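Long-range contacts in PpBBE-like 1 D396N (Physcomitrella patens subsp. patens, PDB 6EO5), which probably oxidises cellobiose with a covalently held FAD, as a berberine bridge enzyme-like oxidase of the vanillyl-alcohol oxidase (VAO) flavoprotein superfamily, here in a point variant: residues G154-S159 and S254-M259; I364-G369 and L390-M395. One frame throughout, in Å; residues are numbered along the deposited sequence.

Interactions 1 and 2 are both buried and meet on one antiparallel sheet, in which strand 253-259 pairs with strand 361-367 and that in turn with strand 391-398. Their centres lie about 7 Å apart. Interaction 1 sets a flavin-binding loop against the sheet through van der Waals contact, burying 242 Å² with no direct hydrogen bond between its segments. Interaction 2 lies within the sheet, buries 552 Å² and is carried by backbone hydrogen bonds, with two waters beside it. The two probably join by hydrogen bonds: Trp156 NE1 is 3.0 Å from Leu367 O, and Phe257 O is 2.8 Å from Tyr365 N.

Interaction 1: residues G154-S159 and S254-M259. With FAD (flavin-adenine dinucleotide), chain C.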
ATOM      1  N   GLY A 154       1.233   5.025   3.367  1.00 56.52           N
ATOM      2  CA  GLY A 154       1.492   5.839   2.192  1.00 53.31           C
ATOM      3  C   GLY A 154       0.384   5.722   1.161  1.00 55.94           C
ATOM      4  O   GLY A 154      -0.620   6.438   1.225  1.00 58.07           O
ATOM      5  N   GLY A 155       0.533   4.800   0.217  1.00 53.79           N
ATOM      6  CA  GLY A 155      -0.481   4.608  -0.798  1.00 53.47           C
ATOM      7  C   GLY A 155      -0.231   5.389  -2.070  1.00 54.30           C
ATOM      8  O   GLY A 155      -0.497   6.592  -2.138  1.00 53.46           O
ATOM      9  N   TRP A 156       0.283   4.705  -3.086  1.00 53.54           N
ATOM     10  CA  TRP A 156       0.540   5.282  -4.395  1.00 52.62           C
ATOM     11  C   TRP A 156      -0.465   4.694  -5.369  1.00 55.22           C
ATOM     12  O   TRP A 156      -0.641   3.472  -5.415  1.00 55.95           O
ATOM     13  CB  TRP A 156       1.968   4.972  -4.846  1.00 49.99           C
ATOM     14  CG  TRP A 156       2.422   5.653  -6.114  1.00 54.59           C
ATOM     15  CD1 TRP A 156       3.280   6.723  -6.216  1.00 56.30           C
ATOM     16  CD2 TRP A 156       2.086   5.287  -7.460  1.00 53.76           C
ATOM     17  NE1 TRP A 156       3.474   7.054  -7.536  1.00 53.60           N
ATOM     18  CE2 TRP A 156       2.754   6.188  -8.319  1.00 55.22           C
ATOM     19  CE3 TRP A 156       1.284   4.291  -8.024  1.00 51.97           C
ATOM     20  CZ2 TRP A 156       2.638   6.119  -9.708  1.00 54.42           C
ATOM     21  CZ3 TRP A 156       1.166   4.231  -9.409  1.00 50.42           C
ATOM     22  CH2 TRP A 156       1.844   5.131 -10.231  1.00 51.83           C
ATOM     23  N   GLY A 157      -1.128   5.558  -6.138  1.00 53.06           N
ATOM     24  CA  GLY A 157      -2.056   5.114  -7.161  1.00 53.11           C
ATOM     25  C   GLY A 157      -1.901   5.935  -8.427  1.00 54.26           C
ATOM     26  O   GLY A 157      -1.073   6.844  -8.498  1.00 53.60           O
ATOM     27  N   PHE A 158      -2.733   5.618  -9.420  1.00 56.84           N
ATOM     28  CA  PHE A 158      -2.607   6.264 -10.724  1.00 54.88           C
ATOM     29  C   PHE A 158      -3.193   7.670 -10.800  1.00 54.88           C
ATOM     30  O   PHE A 158      -3.256   8.216 -11.906  1.00 58.93           O
ATOM     31  CB  PHE A 158      -3.225   5.390 -11.803  1.00 51.29           C
ATOM     32  CG  PHE A 158      -2.368   4.252 -12.167  1.00 54.79           C
ATOM     33  CD1 PHE A 158      -1.158   4.470 -12.796  1.00 52.25           C
ATOM     34  CD2 PHE A 158      -2.736   2.966 -11.842  1.00 54.75           C
ATOM     35  CE1 PHE A 158      -0.340   3.423 -13.123  1.00 53.35           C
ATOM     36  CE2 PHE A 158      -1.916   1.906 -12.168  1.00 55.25           C
ATOM     37  CZ  PHE A 158      -0.719   2.136 -12.810  1.00 51.62           C
ATOM     38  N   SER A 159      -3.593   8.291  -9.691  1.00 55.76           N
ATOM     39  CA  SER A 159      -3.761   9.742  -9.690  1.00 57.29           C
ATOM     40  C   SER A 159      -2.888  10.423  -8.641  1.00 57.05           C
ATOM     41  O   SER A 159      -3.082  11.616  -8.369  1.00 56.90           O
ATOM     42  CB  SER A 159      -5.234  10.137  -9.505  1.00 51.36           C
ATOM     43  OG  SER A 159      -5.773   9.678  -8.284  1.00 51.35           O
ATOM     44  N   SER A 254       0.169   9.861 -14.037  1.00 55.03           N
ATOM     45  CA  SER A 254       0.801   8.922 -13.121  1.00 51.95           C
ATOM     46  C   SER A 254       1.032   7.631 -13.890  1.00 56.25           C
ATOM     47  O   SER A 254       0.100   7.096 -14.494  1.00 58.78           O
ATOM     48  CB  SER A 254      -0.064   8.648 -11.888  1.00 49.51           C
ATOM     49  OG  SER A 254      -0.131   9.768 -11.024  1.00 48.41           O
ATOM     50  N   ALA A 255       2.264   7.135 -13.885  1.00 52.88           N
ATOM     51  CA  ALA A 255       2.598   5.977 -14.694  1.00 53.25           C
ATOM     52  C   ALA A 255       3.451   5.023 -13.884  1.00 53.71           C
ATOM     53  O   ALA A 255       4.074   5.399 -12.890  1.00 57.72           O
ATOM     54  CB  ALA A 255       3.341   6.360 -15.984  1.00 57.30           C
ATOM     55  N   ALA A 256       3.468   3.776 -14.333  1.00 52.81           N
ATOM     56  CA  ALA A 256       4.278   2.727 -13.743  1.00 51.71           C
ATOM     57  C   ALA A 256       4.850   1.892 -14.870  1.00 53.41           C
ATOM     58  O   ALA A 256       4.177   1.659 -15.877  1.00 57.06           O
ATOM     59  CB  ALA A 256       3.470   1.841 -12.789  1.00 48.80           C
ATOM     60  N   PHE A 257       6.090   1.459 -14.709  1.00 51.07           N
ATOM     61  CA  PHE A 257       6.728   0.567 -15.661  1.00 52.25           C
ATOM     62  C   PHE A 257       6.762  -0.859 -15.101  1.00 55.02           C
ATOM     63  O   PHE A 257       6.880  -1.071 -13.888  1.00 51.29           O
ATOM     64  CB  PHE A 257       8.138   1.074 -15.980  1.00 48.82           C
ATOM     65  CG  PHE A 257       8.772   0.423 -17.169  1.00 54.50           C
ATOM     66  CD1 PHE A 257       8.640   0.984 -18.433  1.00 54.02           C
ATOM     67  CD2 PHE A 257       9.531  -0.741 -17.025  1.00 53.64           C
ATOM     68  CE1 PHE A 257       9.239   0.390 -19.538  1.00 51.86           C
ATOM     69  CE2 PHE A 257      10.136  -1.332 -18.124  1.00 53.07           C
ATOM     70  CZ  PHE A 257       9.989  -0.764 -19.381  1.00 53.70           C
ATOM     71  N   TYR A 258       6.651  -1.841 -15.998  1.00 50.69           N
ATOM     72  CA  TYR A 258       6.623  -3.246 -15.621  1.00 53.10           C
ATOM     73  C   TYR A 258       7.623  -4.026 -16.466  1.00 53.72           C
ATOM     74  O   TYR A 258       7.950  -3.646 -17.590  1.00 57.46           O
ATOM     75  CB  TYR A 258       5.205  -3.834 -15.772  1.00 51.60           C
ATOM     76  CG  TYR A 258       5.107  -5.335 -15.584  1.00 52.71           C
ATOM     77  CD1 TYR A 258       5.438  -6.214 -16.624  1.00 57.28           C
ATOM     78  CD2 TYR A 258       4.654  -5.882 -14.389  1.00 50.00           C
ATOM     79  CE1 TYR A 258       5.361  -7.587 -16.467  1.00 54.83           C
ATOM     80  CE2 TYR A 258       4.566  -7.270 -14.223  1.00 51.15           C
ATOM     81  CZ  TYR A 258       4.920  -8.110 -15.269  1.00 54.81           C
ATOM     82  OH  TYR A 258       4.840  -9.478 -15.134  1.00 54.34           O
ATOM     83  N   MET A 259       8.090  -5.140 -15.915  1.00 52.09           N
ATOM     84  CA  MET A 259       9.168  -5.924 -16.495  1.00 53.70           C
ATOM     85  C   MET A 259       9.183  -7.262 -15.769  1.00 56.55           C
ATOM     86  O   MET A 259       8.926  -7.301 -14.566  1.00 55.78           O
ATOM     87  CB  MET A 259      10.491  -5.168 -16.322  1.00 52.93           C
ATOM     88  CG  MET A 259      11.728  -5.824 -16.831  1.00 57.48           C
ATOM     89  SD  MET A 259      13.184  -4.824 -16.423  1.00 67.78           S
ATOM     90  CE  MET A 259      12.786  -3.285 -17.230  1.00 55.80           C
TER
HETATM   91  PA  FAD C 601      -3.404  -5.447   6.307  1.00 59.67           P
HETATM   92  O1A FAD C 601      -2.568  -6.712   6.194  1.00 53.70           O
HETATM   93  O2A FAD C 601      -4.768  -5.725   6.885  1.00 58.80           O
HETATM   94  O5B FAD C 601      -2.674  -4.256   7.116  1.00 57.32           O
HETATM   95  C5B FAD C 601      -1.296  -3.992   6.961  1.00 58.34           C
HETATM   96  C4B FAD C 601      -0.708  -3.410   8.242  1.00 56.92           C
HETATM   97  O4B FAD C 601      -1.497  -2.325   8.693  1.00 59.84           O
HETATM   98  C3B FAD C 601      -0.682  -4.424   9.372  1.00 58.39           C
HETATM   99  O3B FAD C 601       0.424  -4.141  10.200  1.00 60.19           O
HETATM  100  C2B FAD C 601      -1.948  -4.116  10.125  1.00 58.68           C
HETATM  101  O2B FAD C 601      -1.874  -4.529  11.467  1.00 61.00           O
HETATM  102  C1B FAD C 601      -2.048  -2.603   9.970  1.00 62.56           C
HETATM  103  N9A FAD C 601      -3.463  -2.188  10.096  1.00 62.86           N
HETATM  104  C8A FAD C 601      -4.532  -2.681   9.385  1.00 62.51           C
HETATM  105  N7A FAD C 601      -5.657  -2.064   9.805  1.00 61.95           N
HETATM  106  C5A FAD C 601      -5.327  -1.187  10.777  1.00 59.10           C
HETATM  107  C6A FAD C 601      -6.087  -0.322  11.542  1.00 61.67           C
HETATM  108  N6A FAD C 601      -7.401  -0.263  11.361  1.00 63.21           N
HETATM  109  N1A FAD C 601      -5.473   0.476  12.483  1.00 62.62           N
HETATM  110  C2A FAD C 601      -4.111   0.394  12.665  1.00 59.17           C
HETATM  111  N3A FAD C 601      -3.355  -0.474  11.906  1.00 61.34           N
HETATM  112  C4A FAD C 601      -3.956  -1.257  10.976  1.00 61.90           C
HETATM  113  N1  FAD C 601       0.423  -0.498  -2.398  1.00 57.61           N
HETATM  114  C2  FAD C 601       0.345   0.750  -3.026  1.00 62.28           C
HETATM  115  O2  FAD C 601       0.787   1.795  -2.504  1.00 55.17           O
HETATM  116  N3  FAD C 601      -0.259   0.835  -4.269  1.00 63.86           N
HETATM  117  C4  FAD C 601      -0.767  -0.291  -4.883  1.00 61.41           C
HETATM  118  O4  FAD C 601      -1.309  -0.184  -5.979  1.00 65.96           O
HETATM  119  C4X FAD C 601      -0.687  -1.528  -4.262  1.00 62.15           C
HETATM  120  N5  FAD C 601      -1.239  -2.640  -4.862  1.00 61.75           N
HETATM  121  C5X FAD C 601      -1.447  -3.788  -4.122  1.00 60.76           C
HETATM  122  C6  FAD C 601      -2.132  -4.854  -4.696  1.00 59.00           C
HETATM  123  C7  FAD C 601      -2.482  -5.998  -3.962  1.00 60.59           C
HETATM  124  C7M FAD C 601      -3.243  -7.128  -4.619  1.00 55.46           C
HETATM  125  C8  FAD C 601      -2.019  -6.101  -2.633  1.00 55.80           C
HETATM  126  C8M FAD C 601      -2.256  -7.355  -1.813  1.00 54.87           C
HETATM  127  C9  FAD C 601      -1.249  -5.051  -2.098  1.00 58.48           C
HETATM  128  C9A FAD C 601      -0.968  -3.875  -2.818  1.00 60.98           C
HETATM  129  N10 FAD C 601      -0.170  -2.834  -2.325  1.00 59.23           N
HETATM  130  C10 FAD C 601      -0.125  -1.625  -2.992  1.00 58.15           C
HETATM  131  C1' FAD C 601       0.413  -2.874  -0.952  1.00 56.75           C
HETATM  132  C2' FAD C 601      -0.599  -2.297   0.034  1.00 58.43           C
HETATM  133  O2' FAD C 601      -0.636  -0.889   0.020  1.00 56.72           O
HETATM  134  C3' FAD C 601      -0.234  -2.763   1.425  1.00 54.81           C
HETATM  135  O3' FAD C 601      -0.265  -4.170   1.385  1.00 55.42           O
HETATM  136  C4' FAD C 601      -1.217  -2.195   2.445  1.00 56.12           C
HETATM  137  O4' FAD C 601      -0.537  -2.009   3.671  1.00 52.97           O
HETATM  138  C5' FAD C 601      -2.427  -3.113   2.601  1.00 53.17           C
HETATM  139  O5' FAD C 601      -3.311  -2.704   3.623  1.00 53.90           O
HETATM  140  P   FAD C 601      -4.401  -3.769   4.167  1.00 57.10           P
HETATM  141  O1P FAD C 601      -5.328  -3.083   5.143  1.00 60.40           O
HETATM  142  O2P FAD C 601      -5.145  -4.483   3.071  1.00 59.87           O
HETATM  143  O3P FAD C 601      -3.470  -4.924   4.789  1.00 62.08           O
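Trp156 has CG anti to its backbone N (chi1 -173°), and the far end of the indole comes near strand 253-259, CH2 lying 3.5 Å from Ala255 O. Phe158 has CG anti to its own carbonyl carbon (chi1 -76°), and its ring turns an edge to the strand: CD1 is 3.4 Å from Ser254 O, and CE1 is 4.1 Å from Ala256 CB. One face of this ring takes Trp156 CZ3, 4.0 Å above the plane and offset toward the rim, which links the two aromatic groups within the loop. Ser254 CB reaches Phe158 O at 3.2 Å, while its OG bonds to Arg161 N. The loop follows helix 147-153 and lies within the FAD-binding family region of this VAO-type flavoenzyme, whereas the strand is part of the seven-stranded antiparallel sheet. An alanine in place of Phe158 would probably open a gap beside Ala256 CB and leave Trp156 CZ3 without the ring face it lies over. On the flavin side, two nearly straight bonds hold the pyrimidine edge of the isoalloxazine to one residue's backbone: Trp156 N donates to FAD O2 at 3.0 Å (174°), and FAD N3 donates to Trp156 O at 2.9 Å.

Interaction 2: residues I364-G369 and L390-M395; sequences IYNLYG and LYSIQM
Ile364 and Gln394 form a hydrogen-bonded antiparallel pair: Gln394 N donates to Ile364 O at 2.8 Å and 177°, and Ile364 N donates back to Gln394 O. Their side chains share one face of the sheet with Asn366 and Ser392, and there Gln394 OE1 is bonded to Tyr83 OH. Further along, Ser392 N reaches Asn366 O at 3.1 Å, whereas the return bond from Asn366 N to Ser392 O is weak and bent to 129°. Water 1 accepts from Asn366 N at 3.0 Å, giving it a second acceptor, and donates to Ile364 O. Ser392 OG bonds to water 1 at 2.6 Å and to water 2 at 2.8 Å. Water 2 also bonds to Tyr368 OH, which has Tyr337 OH as a second partner. Tyr368 N donates to Leu390 O at 2.6 Å, tilted out of the carbonyl plane. On the face that carries Tyr365, Leu367, Tyr391 and Ile393, Tyr365 lies side by side with Tyr391 and Ile393; its CD2 is 3.5 Å from Tyr391 CE1, with the ring planes at 71°. Tyr391 OH is bonded to Gln243 OE1. Leu390 and Tyr391 both face Val338 of strand 331-338, a classic beta bulge within the seven-stranded antiparallel sheet.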
ATOM      1  N   ILE A 364       7.894  -3.762 -10.769  1.00 53.17           N
ATOM      2  CA  ILE A 364       7.005  -2.646 -11.082  1.00 49.31           C
ATOM      3  C   ILE A 364       7.623  -1.365 -10.530  1.00 54.07           C
ATOM      4  O   ILE A 364       8.063  -1.333  -9.377  1.00 53.00           O
ATOM      5  CB  ILE A 364       5.597  -2.872 -10.492  1.00 50.90           C
ATOM      6  CG1 ILE A 364       4.989  -4.164 -11.026  1.00 51.73           C
ATOM      7  CG2 ILE A 364       4.653  -1.675 -10.739  1.00 43.71           C
ATOM      8  CD1 ILE A 364       3.640  -4.457 -10.432  1.00 45.76           C
ATOM      9  N   TYR A 365       7.620  -0.298 -11.339  1.00 56.86           N
ATOM     10  CA  TYR A 365       8.321   0.949 -11.027  1.00 50.76           C
ATOM     11  C   TYR A 365       7.304   2.081 -11.003  1.00 53.30           C
ATOM     12  O   TYR A 365       6.867   2.540 -12.062  1.00 58.16           O
ATOM     13  CB  TYR A 365       9.416   1.230 -12.057  1.00 48.12           C
ATOM     14  CG  TYR A 365      10.390   0.085 -12.285  1.00 53.81           C
ATOM     15  CD1 TYR A 365      10.012  -1.050 -12.996  1.00 54.32           C
ATOM     16  CD2 TYR A 365      11.698   0.149 -11.815  1.00 54.26           C
ATOM     17  CE1 TYR A 365      10.907  -2.096 -13.214  1.00 53.04           C
ATOM     18  CE2 TYR A 365      12.600  -0.892 -12.034  1.00 53.01           C
ATOM     19  CZ  TYR A 365      12.196  -2.011 -12.734  1.00 53.23           C
ATOM     20  OH  TYR A 365      13.080  -3.048 -12.966  1.00 53.82           O
ATOM     21  N   ASN A 366       6.921   2.535  -9.808  1.00 54.73           N
ATOM     22  CA  ASN A 366       5.960   3.630  -9.670  1.00 52.15           C
ATOM     23  C   ASN A 366       6.681   4.963  -9.787  1.00 54.68           C
ATOM     24  O   ASN A 366       7.633   5.217  -9.047  1.00 54.97           O
ATOM     25  CB  ASN A 366       5.239   3.562  -8.331  1.00 52.09           C
ATOM     26  CG  ASN A 366       4.340   2.371  -8.222  1.00 51.96           C
ATOM     27  OD1 ASN A 366       3.976   1.767  -9.227  1.00 53.23           O
ATOM     28  ND2 ASN A 366       3.963   2.022  -6.993  1.00 53.03           N
ATOM     29  N   LEU A 367       6.216   5.827 -10.685  1.00 53.64           N
ATOM     30  CA  LEU A 367       6.903   7.087 -10.926  1.00 53.64           C
ATOM     31  C   LEU A 367       6.521   8.113  -9.862  1.00 54.43           C
ATOM     32  O   LEU A 367       5.334   8.316  -9.585  1.00 52.51           O
ATOM     33  CB  LEU A 367       6.564   7.609 -12.320  1.00 54.19           C
ATOM     34  CG  LEU A 367       7.202   8.947 -12.674  1.00 54.00           C
ATOM     35  CD1 LEU A 367       8.680   8.735 -12.953  1.00 50.73           C
ATOM     36  CD2 LEU A 367       6.490   9.595 -13.859  1.00 49.77           C
ATOM     37  N   TYR A 368       7.536   8.743  -9.250  1.00 53.27           N
ATOM     38  CA  TYR A 368       7.329   9.845  -8.321  1.00 51.22           C
ATOM     39  C   TYR A 368       7.738  11.126  -9.069  1.00 55.65           C
ATOM     40  O   TYR A 368       6.973  11.625  -9.903  1.00 59.95           O
ATOM     41  CB  TYR A 368       8.093   9.649  -7.013  1.00 53.92           C
ATOM     42  CG  TYR A 368       7.525   8.603  -6.063  1.00 54.83           C
ATOM     43  CD1 TYR A 368       7.380   7.271  -6.456  1.00 51.92           C
ATOM     44  CD2 TYR A 368       7.158   8.947  -4.766  1.00 52.95           C
ATOM     45  CE1 TYR A 368       6.866   6.316  -5.588  1.00 50.12           C
ATOM     46  CE2 TYR A 368       6.643   7.999  -3.893  1.00 49.96           C
ATOM     47  CZ  TYR A 368       6.504   6.687  -4.310  1.00 51.15           C
ATOM     48  OH  TYR A 368       6.012   5.738  -3.440  1.00 50.63           O
ATOM     49  N   GLY A 369       8.913  11.681  -8.771  1.00 51.93           N
ATOM     50  CA  GLY A 369       9.448  12.773  -9.562  1.00 52.06           C
ATOM     51  C   GLY A 369       9.150  14.147  -8.987  1.00 54.18           C
ATOM     52  O   GLY A 369       8.230  14.348  -8.193  1.00 53.09           O
ATOM     53  N   LEU A 390      12.926   9.440  -7.907  1.00 54.87           N
ATOM     54  CA  LEU A 390      12.289   9.406  -9.218  1.00 52.35           C
ATOM     55  C   LEU A 390      11.221   8.316  -9.267  1.00 56.59           C
ATOM     56  O   LEU A 390      10.096   8.568  -9.719  1.00 51.14           O
ATOM     57  CB  LEU A 390      13.341   9.198 -10.307  1.00 50.67           C
ATOM     58  CG  LEU A 390      12.887   9.267 -11.762  1.00 54.57           C
ATOM     59  CD1 LEU A 390      12.173  10.597 -12.084  1.00 47.90           C
ATOM     60  CD2 LEU A 390      14.080   9.028 -12.697  1.00 50.58           C
ATOM     61  N   TYR A 391      11.541   7.114  -8.774  1.00 55.74           N
ATOM     62  CA  TYR A 391      10.580   6.019  -8.755  1.00 52.55           C
ATOM     63  C   TYR A 391      10.964   5.010  -7.677  1.00 54.85           C
ATOM     64  O   TYR A 391      12.099   4.990  -7.189  1.00 53.42           O
ATOM     65  CB  TYR A 391      10.480   5.348 -10.134  1.00 47.95           C
ATOM     66  CG  TYR A 391      11.781   4.784 -10.661  1.00 50.84           C
ATOM     67  CD1 TYR A 391      12.218   3.512 -10.279  1.00 50.40           C
ATOM     68  CD2 TYR A 391      12.559   5.504 -11.562  1.00 50.49           C
ATOM     69  CE1 TYR A 391      13.391   2.992 -10.762  1.00 53.47           C
ATOM     70  CE2 TYR A 391      13.739   4.986 -12.058  1.00 48.64           C
ATOM     71  CZ  TYR A 391      14.154   3.731 -11.652  1.00 54.74           C
ATOM     72  OH  TYR A 391      15.337   3.199 -12.131  1.00 58.13           O
ATOM     73  N   SER A 392       9.992   4.175  -7.306  1.00 50.72           N
ATOM     74  CA  SER A 392      10.196   3.027  -6.434  1.00 46.13           C
ATOM     75  C   SER A 392      10.249   1.760  -7.275  1.00 50.90           C
ATOM     76  O   SER A 392       9.702   1.715  -8.377  1.00 53.36           O
ATOM     77  CB  SER A 392       9.059   2.908  -5.423  1.00 50.79           C
ATOM     78  OG  SER A 392       7.811   2.745  -6.100  1.00 51.58           O
ATOM     79  N   ILE A 393      10.900   0.719  -6.756  1.00 51.40           N
ATOM     80  CA  ILE A 393      10.910  -0.588  -7.413  1.00 53.07           C
ATOM     81  C   ILE A 393      10.215  -1.591  -6.500  1.00 53.28           C
ATOM     82  O   ILE A 393      10.652  -1.810  -5.362  1.00 55.20           O
ATOM     83  CB  ILE A 393      12.330  -1.076  -7.752  1.00 56.89           C
ATOM     84  CG1 ILE A 393      13.125  -0.043  -8.548  1.00 53.29           C
ATOM     85  CG2 ILE A 393      12.250  -2.371  -8.548  1.00 52.34           C
ATOM     86  CD1 ILE A 393      14.511  -0.542  -8.936  1.00 52.50           C
ATOM     87  N   GLN A 394       9.162  -2.226  -7.001  1.00 53.44           N
ATOM     88  CA  GLN A 394       8.547  -3.352  -6.310  1.00 53.74           C
ATOM     89  C   GLN A 394       9.086  -4.650  -6.908  1.00 54.64           C
ATOM     90  O   GLN A 394       8.984  -4.865  -8.123  1.00 56.18           O
ATOM     91  CB  GLN A 394       7.023  -3.299  -6.398  1.00 48.91           C
ATOM     92  CG  GLN A 394       6.352  -4.254  -5.423  1.00 50.94           C
ATOM     93  CD  GLN A 394       4.889  -4.500  -5.730  1.00 52.70           C
ATOM     94  OE1 GLN A 394       4.265  -5.397  -5.158  1.00 54.68           O
ATOM     95  NE2 GLN A 394       4.336  -3.713  -6.639  1.00 47.02           N
ATOM     96  N   MET A 395       9.658  -5.506  -6.057  1.00 48.72           N
ATOM     97  CA  MET A 395      10.319  -6.744  -6.471  1.00 50.82           C
ATOM     98  C   MET A 395       9.622  -7.930  -5.816  1.00 52.43           C
ATOM     99  O   MET A 395       9.717  -8.105  -4.598  1.00 57.02           O
ATOM    100  CB  MET A 395      11.795  -6.719  -6.078  1.00 47.88           C
ATOM    101  CG  MET A 395      12.446  -5.375  -6.249  1.00 48.86           C
ATOM    102  SD  MET A 395      13.964  -5.263  -5.302  1.00 53.51           S
ATOM    103  CE  MET A 395      14.540  -3.624  -5.688  1.00 48.96           C
TER
HETATM  104  O   HOH W   1       7.018   0.653  -7.472  1.00 51.41           O
HETATM  105  O   HOH W   2       5.723   3.425  -4.334  1.00 51.22           O